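Local coordinates for Pli0006 protein (Listeria innocua, PDB 3OP9) that probably binds DNA as a plasmid-encoded transcriptional regulator of the XRE type, built round a helix-turn-helix domain, at residues 47-51 and 52-56; 63-66 and 67-71; 102-105 and 106-110. One frame throughout, in Å; residues are numbered along the deposited sequence.

Contact 1: residues 47-51 and 52-56; sequences TKPDI and EKLIR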
loop_
_atom_site.group_PDB
_atom_site.type_symbol
_atom_site.label_atom_id
_atom_site.label_comp_id
_atom_site.label_asym_id
_atom_site.label_seq_id
_atom_site.Cartn_x
_atom_site.Cartn_y
_atom_site.Cartn_z
ATOM N N THR A 47 25.040 -8.802 13.119
ATOM C CA THR A 47 24.651 -9.970 12.335
ATOM C C THR A 47 23.188 -9.779 11.945
ATOM O O THR A 47 22.443 -9.129 12.679
ATOM C CB THR A 47 24.815 -11.274 13.123
ATOM O OG1 THR A 47 25.050 -12.368 12.221
ATOM C CG2 THR A 47 23.571 -11.564 13.951
ATOM N N LYS A 48 22.789 -10.336 10.802
ATOM C CA LYS A 48 21.418 -10.179 10.290
ATOM C C LYS A 48 20.734 -11.523 10.109
ATOM O O LYS A 48 21.391 -12.512 9.823
ATOM C CB LYS A 48 21.421 -9.462 8.940
ATOM C CG LYS A 48 21.837 -7.993 8.988
ATOM C CD LYS A 48 23.118 -7.773 8.199
ATOM C CE LYS A 48 23.203 -6.360 7.650
ATOM N NZ LYS A 48 23.757 -5.390 8.632
ATOM N N PRO A 49 19.400 -11.559 10.259
ATOM C CA PRO A 49 18.652 -12.818 10.156
ATOM C C PRO A 49 18.417 -13.208 8.709
ATOM O O PRO A 49 18.479 -12.362 7.817
ATOM C CB PRO A 49 17.318 -12.482 10.829
ATOM C CG PRO A 49 17.118 -11.026 10.492
ATOM C CD PRO A 49 18.501 -10.402 10.435
ATOM N N ASP A 50 18.156 -14.488 8.464
ATOM C CA ASP A 50 17.818 -14.921 7.119
ATOM C C ASP A 50 16.331 -14.687 6.921
ATOM O O ASP A 50 15.629 -14.344 7.869
ATOM C CB ASP A 50 18.196 -16.391 6.877
ATOM C CG ASP A 50 17.517 -17.351 7.843
ATOM O OD1 ASP A 50 16.466 -17.002 8.413
ATOM O OD2 ASP A 50 18.028 -18.475 8.025
ATOM N N ILE A 51 15.860 -14.895 5.699
ATOM C CA ILE A 51 14.491 -14.597 5.329
ATOM C C ILE A 51 13.481 -15.281 6.252
ATOM O O ILE A 51 12.427 -14.716 6.558
ATOM C CB ILE A 51 14.213 -15.042 3.887
ATOM C CG1 ILE A 51 12.803 -14.629 3.458
ATOM C CG2 ILE A 51 14.343 -16.546 3.758
ATOM C CD1 ILE A 51 12.362 -15.244 2.139
ATOM N N GLU A 52 13.779 -16.498 6.687
ATOM C CA GLU A 52 12.803 -17.227 7.512
ATOM C C GLU A 52 12.626 -16.518 8.838
ATOM O O GLU A 52 11.512 -16.373 9.351
ATOM C CB GLU A 52 13.275 -18.666 7.769
ATOM C CG GLU A 52 13.318 -19.537 6.521
ATOM C CD GLU A 52 11.941 -19.782 5.907
ATOM O OE1 GLU A 52 10.947 -19.183 6.382
ATOM O OE2 GLU A 52 11.855 -20.578 4.945
ATOM N N LYS A 53 13.727 -16.030 9.388
ATOM C CA LYS A 53 13.649 -15.287 10.654
ATOM C C LYS A 53 12.977 -13.906 10.513
ATOM O O LYS A 53 12.235 -13.484 11.400
ATOM C CB LYS A 53 15.044 -15.219 11.282
ATOM C CG LYS A 53 15.458 -16.591 11.780
ATOM C CD LYS A 53 16.843 -16.628 12.335
ATOM C CE LYS A 53 17.186 -18.031 12.762
ATOM N NZ LYS A 53 17.108 -18.977 11.624
ATOM N N LEU A 54 13.190 -13.212 9.399
ATOM C CA LEU A 54 12.475 -11.968 9.152
ATOM C C LEU A 54 10.992 -12.214 9.039
ATOM O O LEU A 54 10.204 -11.389 9.488
ATOM C CB LEU A 54 12.940 -11.303 7.855
ATOM C CG LEU A 54 14.351 -10.714 7.914
ATOM C CD1 LEU A 54 14.872 -10.385 6.528
ATOM C CD2 LEU A 54 14.326 -9.496 8.813
ATOM N N ILE A 55 10.599 -13.314 8.391
ATOM C CA ILE A 55 9.172 -13.632 8.245
ATOM C C ILE A 55 8.525 -13.964 9.586
ATOM O O ILE A 55 7.393 -13.553 9.851
ATOM C CB ILE A 55 8.939 -14.784 7.241
ATOM C CG1 ILE A 55 9.119 -14.252 5.815
ATOM C CG2 ILE A 55 7.516 -15.365 7.376
ATOM C CD1 ILE A 55 9.327 -15.341 4.800
ATOM N N ARG A 56 9.239 -14.693 10.444
ATOM C CA ARG A 56 8.692 -14.984 11.761
ATOM C C ARG A 56 8.520 -13.685 12.540
ATOM O O ARG A 56 7.520 -13.527 13.236
ATOM C CB ARG A 56 9.576 -15.940 12.581
ATOM C CG ARG A 56 9.633 -17.360 12.093
ATOM C CD ARG A 56 10.413 -18.219 13.090
ATOM N NE ARG A 56 10.418 -19.638 12.739
ATOM C CZ ARG A 56 9.377 -20.452 12.893
ATOM N NH1 ARG A 56 8.234 -19.990 13.379
ATOM N NH2 ARG A 56 9.476 -21.732 12.549
#
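Two polar links tie Asp50 to Lys53. Asp50 OD1 accepts from Lys53 N at 3.1 Å, nearly along the C-O axis and with an N-H...O angle of 161°. The second, Asp50 OD2 to Lys53 NZ, is a long salt bridge of 3.7 Å, with the lysine chain extended to CE and bent at its last torsion. Both links are consistent with the placing of Asp50 CG between its backbone N and carbonyl carbon (chi1 59°), which swings the carboxylate back over the helix start.

The bond from Lys53 N is the capping bond of Asp50, the N-cap of helix 51-61, which follows the loop after helix 36-44 in the helix-turn-helix domain; the carboxylate would also be expected to suit the positive end of the helix dipole. Main-chain bonds then set the first turns: Leu54 N gives to Asp50 O at 3.1 Å, and Ile55 N to Ile51 O at 2.9 Å.

Apolar contacts flank the cap. Pro49 CG lies 3.6 Å from Leu54 CD2, the two side chains crossing at about a right angle, and the proline CB rests 3.6 Å from Lys53 CB. Phe10 of helix 10-21 touches both Pro49 and Leu54. On another side of the helix Ile51 and Ile55 run side by side, CG1 of Ile51 being 3.8 Å from CD1 of Ile55, while Ile51 also packs on Val69 of the second subunit.

Contact 2: residues 63-66 and 67-71; sequences LSID and ELVGY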
loop_
_atom_site.group_PDB
_atom_site.type_symbol
_atom_site.label_atom_id
_atom_site.label_comp_id
_atom_site.label_asym_id
_atom_site.label_seq_id
_atom_site.Cartn_x
_atom_site.Cartn_y
_atom_site.Cartn_z
ATOM N N LEU A 63 3.750 -6.875 10.784
ATOM C CA LEU A 63 4.418 -5.834 10.003
ATOM C C LEU A 63 4.680 -6.378 8.612
ATOM O O LEU A 63 4.791 -7.589 8.445
ATOM C CB LEU A 63 5.772 -5.526 10.640
ATOM C CG LEU A 63 5.717 -4.972 12.073
ATOM C CD1 LEU A 63 7.130 -4.853 12.617
ATOM C CD2 LEU A 63 5.032 -3.641 12.052
ATOM N N SER A 64 4.818 -5.501 7.623
ATOM C CA SER A 64 5.367 -5.954 6.346
ATOM C C SER A 64 6.849 -6.203 6.582
ATOM O O SER A 64 7.442 -5.654 7.514
ATOM C CB SER A 64 5.172 -4.896 5.260
ATOM O OG SER A 64 5.924 -3.745 5.606
ATOM N N ILE A 65 7.469 -7.027 5.742
ATOM C CA ILE A 65 8.900 -7.217 5.861
ATOM C C ILE A 65 9.573 -5.889 5.562
ATOM O O ILE A 65 10.564 -5.552 6.179
ATOM C CB ILE A 65 9.403 -8.305 4.890
ATOM C CG1 ILE A 65 8.778 -9.645 5.270
ATOM C CG2 ILE A 65 10.930 -8.412 4.936
ATOM C CD1 ILE A 65 9.117 -10.750 4.286
ATOM N N ASP A 66 9.017 -5.137 4.613
ATOM C CA ASP A 66 9.578 -3.815 4.280
ATOM C C ASP A 66 9.613 -2.866 5.485
ATOM O O ASP A 66 10.611 -2.208 5.718
ATOM C CB ASP A 66 8.812 -3.197 3.106
ATOM C CG ASP A 66 8.960 -4.035 1.816
ATOM O OD1 ASP A 66 8.252 -5.046 1.677
ATOM O OD2 ASP A 66 9.797 -3.733 0.951
ATOM N N GLU A 67 8.511 -2.785 6.230
ATOM C CA GLU A 67 8.455 -1.984 7.453
ATOM C C GLU A 67 9.488 -2.503 8.467
ATOM O O GLU A 67 10.204 -1.721 9.102
ATOM C CB GLU A 67 7.044 -2.074 8.087
ATOM C CG GLU A 67 5.968 -1.295 7.334
ATOM C CD GLU A 67 4.536 -1.584 7.822
ATOM O OE1 GLU A 67 4.291 -2.665 8.424
ATOM O OE2 GLU A 67 3.654 -0.729 7.569
ATOM N N LEU A 68 9.497 -3.807 8.696
ATOM C CA LEU A 68 10.441 -4.398 9.669
ATOM C C LEU A 68 11.909 -4.054 9.397
ATOM O O LEU A 68 12.665 -3.716 10.320
ATOM C CB LEU A 68 10.278 -5.922 9.679
ATOM C CG LEU A 68 11.200 -6.711 10.601
ATOM C CD1 LEU A 68 11.030 -6.256 12.077
ATOM C CD2 LEU A 68 10.934 -8.224 10.437
ATOM N N VAL A 69 12.334 -4.134 8.139
ATOM C CA VAL A 69 13.706 -3.779 7.847
ATOM C C VAL A 69 13.945 -2.329 7.454
ATOM O O VAL A 69 15.095 -1.958 7.322
ATOM C CB VAL A 69 14.341 -4.693 6.784
ATOM C CG1 VAL A 69 14.115 -6.131 7.141
ATOM C CG2 VAL A 69 13.813 -4.353 5.379
ATOM N N GLY A 70 12.902 -1.505 7.270
ATOM C CA GLY A 70 13.103 -0.111 6.868
ATOM C C GLY A 70 13.547 0.041 5.411
ATOM O O GLY A 70 14.338 0.926 5.042
ATOM N N TYR A 71 13.011 -0.817 4.563
ATOM C CA TYR A 71 13.309 -0.757 3.117
ATOM C C TYR A 71 12.316 0.156 2.413
ATOM O O TYR A 71 11.112 -0.019 2.576
ATOM C CB TYR A 71 13.250 -2.169 2.516
ATOM C CG TYR A 71 13.444 -2.157 0.989
ATOM C CD1 TYR A 71 14.691 -1.889 0.438
ATOM C CD2 TYR A 71 12.369 -2.353 0.122
ATOM C CE1 TYR A 71 14.870 -1.843 -0.950
ATOM C CE2 TYR A 71 12.542 -2.319 -1.264
ATOM C CZ TYR A 71 13.792 -2.071 -1.786
ATOM O OH TYR A 71 13.963 -2.023 -3.153
#
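The Tyr71 ring meets the Asp66 carboxylate at its edge: OD2 of Asp66 lies near the ring plane, 3.0 Å from Tyr71 CD2, and the two flat groups are turned 47° apart. They belong to helix 65-69 and its exit, a short helix at a subunit interface with a capping box at its N-terminus and a Schellman motif at its C-terminus. Tyr71 runs alongside Asp66 in the same direction. The carboxylate has a stronger partner, since OD2 accepts from Ile65 N of the second subunit, and Asp66 N of this chain bonds Asp66 OD1 of that subunit; Tyr71 OH is hydrogen-bonded to Thr59 there.

In the Schellman motif Gly70, of positive phi, is the C-prime residue: Tyr71 N reaches back to Asp66 O at 3.0 Å, whereas the bond from Gly70 N to Glu67 O is weak at 3.3 Å.

In the capping box Ser64 OG sits between its backbone N and carbonyl carbon (chi1 64°), which turns it toward Glu67 N, from which it accepts at 2.8 Å. The Glu67 chain, extended beyond CG, reaches back past Ser64 OG, with OE1 3.8 Å from Leu63 CD2. Leu63 and Leu68 cross at about a right angle and both touch Leu17 of helix 10-21. Ser64 N completes the box by donating to Glu67 OE1 over 3.0 Å, from above the carboxylate plane, 39° out of it.

Contact 3: residues 102-105 and 106-110; sequences KILV and DTVET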
loop_
_atom_site.group_PDB
_atom_site.type_symbol
_atom_site.label_atom_id
_atom_site.label_comp_id
_atom_site.label_asym_id
_atom_site.label_seq_id
_atom_site.Cartn_x
_atom_site.Cartn_y
_atom_site.Cartn_z
ATOM N N LYS A 102 -7.251 -17.723 -10.964
ATOM C CA LYS A 102 -5.952 -18.389 -10.739
ATOM C C LYS A 102 -5.868 -19.740 -11.441
ATOM O O LYS A 102 -4.839 -20.088 -12.025
ATOM C CB LYS A 102 -5.725 -18.586 -9.242
ATOM C CG LYS A 102 -4.396 -19.301 -8.894
ATOM C CD LYS A 102 -4.217 -19.358 -7.372
ATOM C CE LYS A 102 -2.865 -19.995 -6.991
ATOM N NZ LYS A 102 -2.735 -21.420 -7.480
ATOM N N ILE A 103 -6.932 -20.536 -11.357
ATOM C CA ILE A 103 -6.926 -21.831 -12.068
ATOM C C ILE A 103 -6.827 -21.649 -13.574
ATOM O O ILE A 103 -6.132 -22.390 -14.268
ATOM C CB ILE A 103 -8.169 -22.629 -11.718
ATOM C CG1 ILE A 103 -8.083 -22.999 -10.236
ATOM C CG2 ILE A 103 -8.275 -23.927 -12.608
ATOM C CD1 ILE A 103 -9.470 -23.394 -9.627
ATOM N N LEU A 104 -7.552 -20.671 -14.097
ATOM C CA LEU A 104 -7.548 -20.429 -15.539
ATOM C C LEU A 104 -6.137 -20.086 -15.999
ATOM O O LEU A 104 -5.614 -20.623 -16.966
ATOM C CB LEU A 104 -8.487 -19.246 -15.849
ATOM C CG LEU A 104 -8.482 -18.783 -17.312
ATOM C CD1 LEU A 104 -8.941 -19.926 -18.226
ATOM C CD2 LEU A 104 -9.398 -17.597 -17.513
ATOM N N VAL A 105 -5.531 -19.132 -15.310
ATOM C CA VAL A 105 -4.222 -18.647 -15.708
ATOM C C VAL A 105 -3.174 -19.707 -15.496
ATOM O O VAL A 105 -2.345 -19.916 -16.389
ATOM C CB VAL A 105 -3.847 -17.349 -14.926
ATOM C CG1 VAL A 105 -2.343 -17.012 -15.169
ATOM C CG2 VAL A 105 -4.794 -16.218 -15.355
ATOM N N ASP A 106 -3.197 -20.398 -14.345
ATOM C CA ASP A 106 -2.223 -21.506 -14.103
ATOM C C ASP A 106 -2.354 -22.594 -15.181
ATOM O O ASP A 106 -1.359 -23.171 -15.653
ATOM C CB ASP A 106 -2.433 -22.196 -12.741
ATOM C CG ASP A 106 -1.951 -21.361 -11.547
ATOM O OD1 ASP A 106 -1.230 -20.364 -11.731
ATOM O OD2 ASP A 106 -2.308 -21.733 -10.406
ATOM N N THR A 107 -3.591 -22.933 -15.527
ATOM C CA THR A 107 -3.821 -23.983 -16.506
ATOM C C THR A 107 -3.227 -23.590 -17.835
ATOM O O THR A 107 -2.535 -24.366 -18.479
ATOM C CB THR A 107 -5.337 -24.251 -16.680
ATOM O OG1 THR A 107 -5.832 -24.768 -15.448
ATOM C CG2 THR A 107 -5.597 -25.279 -17.793
ATOM N N VAL A 108 -3.508 -22.371 -18.264
ATOM C CA VAL A 108 -3.057 -21.968 -19.577
ATOM C C VAL A 108 -1.532 -21.912 -19.567
ATOM O O VAL A 108 -0.883 -22.334 -20.519
ATOM C CB VAL A 108 -3.675 -20.606 -19.980
ATOM C CG1 VAL A 108 -2.966 -20.039 -21.201
ATOM C CG2 VAL A 108 -5.178 -20.751 -20.229
ATOM N N GLU A 109 -0.940 -21.401 -18.487
ATOM C CA GLU A 109 0.518 -21.392 -18.389
ATOM C C GLU A 109 1.115 -22.776 -18.413
ATOM O O GLU A 109 2.200 -22.972 -18.985
ATOM C CB GLU A 109 0.987 -20.668 -17.108
ATOM C CG GLU A 109 0.780 -19.195 -17.171
ATOM C CD GLU A 109 1.284 -18.481 -15.930
ATOM O OE1 GLU A 109 1.790 -19.145 -14.998
ATOM O OE2 GLU A 109 1.149 -17.247 -15.895
ATOM N N THR A 110 0.445 -23.748 -17.809
ATOM C CA THR A 110 0.956 -25.128 -17.848
ATOM C C THR A 110 0.856 -25.711 -19.250
ATOM O O THR A 110 1.759 -26.423 -19.713
ATOM C CB THR A 110 0.178 -26.061 -16.906
ATOM O OG1 THR A 110 0.434 -25.683 -15.547
ATOM C CG2 THR A 110 0.595 -27.519 -17.125
#
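This is an intrahelical contact of i to i+4 pairs on helix 95-111, the last helix of the chain, well away from the chain centre and mostly at the surface. Its clearest side-chain link is the salt bridge from Lys102 NZ to Asp106 OD2, 3.0 Å long, with the ammonium approaching OD2 from beyond the end of its C-O bond. The Lys102 chain is extended from CA to CE (chi1 179°); the bend at its last torsion then turns NZ onto the oxygen. Its CG also lies 3.5 Å from the same OD2, so the lysine chain passes obliquely across the carboxylate rather than touching it with the ammonium alone.

At the next residue, Ile103 O accepts twice from Thr107. The backbone N gives a bond of 2.9 Å and the hydroxyl OG1 one of 2.7 Å, arriving from opposite faces of the carbonyl plane, each tilted 31° from it. Thr107 OG1 stands beside its own backbone N (chi1 -65°), which points the hydroxyl back along the helix to that carbonyl. The remaining pairs add main-chain bonds: Glu109 N meets Val105 O at 2.9 Å, and the two side chains lie side by side, the Val105 methyl CG1 3.6 Å from the carboxylate oxygen OE2 of Glu109. That carboxylate is engaged in ion pairs with other chains, OE2 with Arg93 of the fourth subunit and OE1 with Arg16 of the second.

This face of the helix packs against the fourth subunit: Leu104 and Val108, 4.3 Å apart between CD1 and CG2, meet Val108 and Leu104 of that chain respectively, and Val105 meets its Ile101, so the two copies of helix 95-111 pack on each other, while Lys102 touches Trp86 on helix 81-89 of the fourth subunit.

Along the chain the three contacts come in series. Contacts 1 and 2 belong to consecutive helices, 51-61 and 65-69, with centres about 12 Å apart, and they touch: Leu54 CD2 packs on Val69 CG1 at 3.8 Å, and Ile55 CG1 on Ile65 CD1 at 3.8 Å. Both touch the second subunit, so this part of the helix-turn-helix domain doubles as an interface. Contact 3, on helix 95-111, stands apart: its centre is about 32 Å from each of the others, and its nearest atoms remain about 18 Å from contact 1 and 19 Å from contact 2. Its packing on the fourth subunit is consistent with a C-terminal association surface, although Glu109 also pairs with the second subunit.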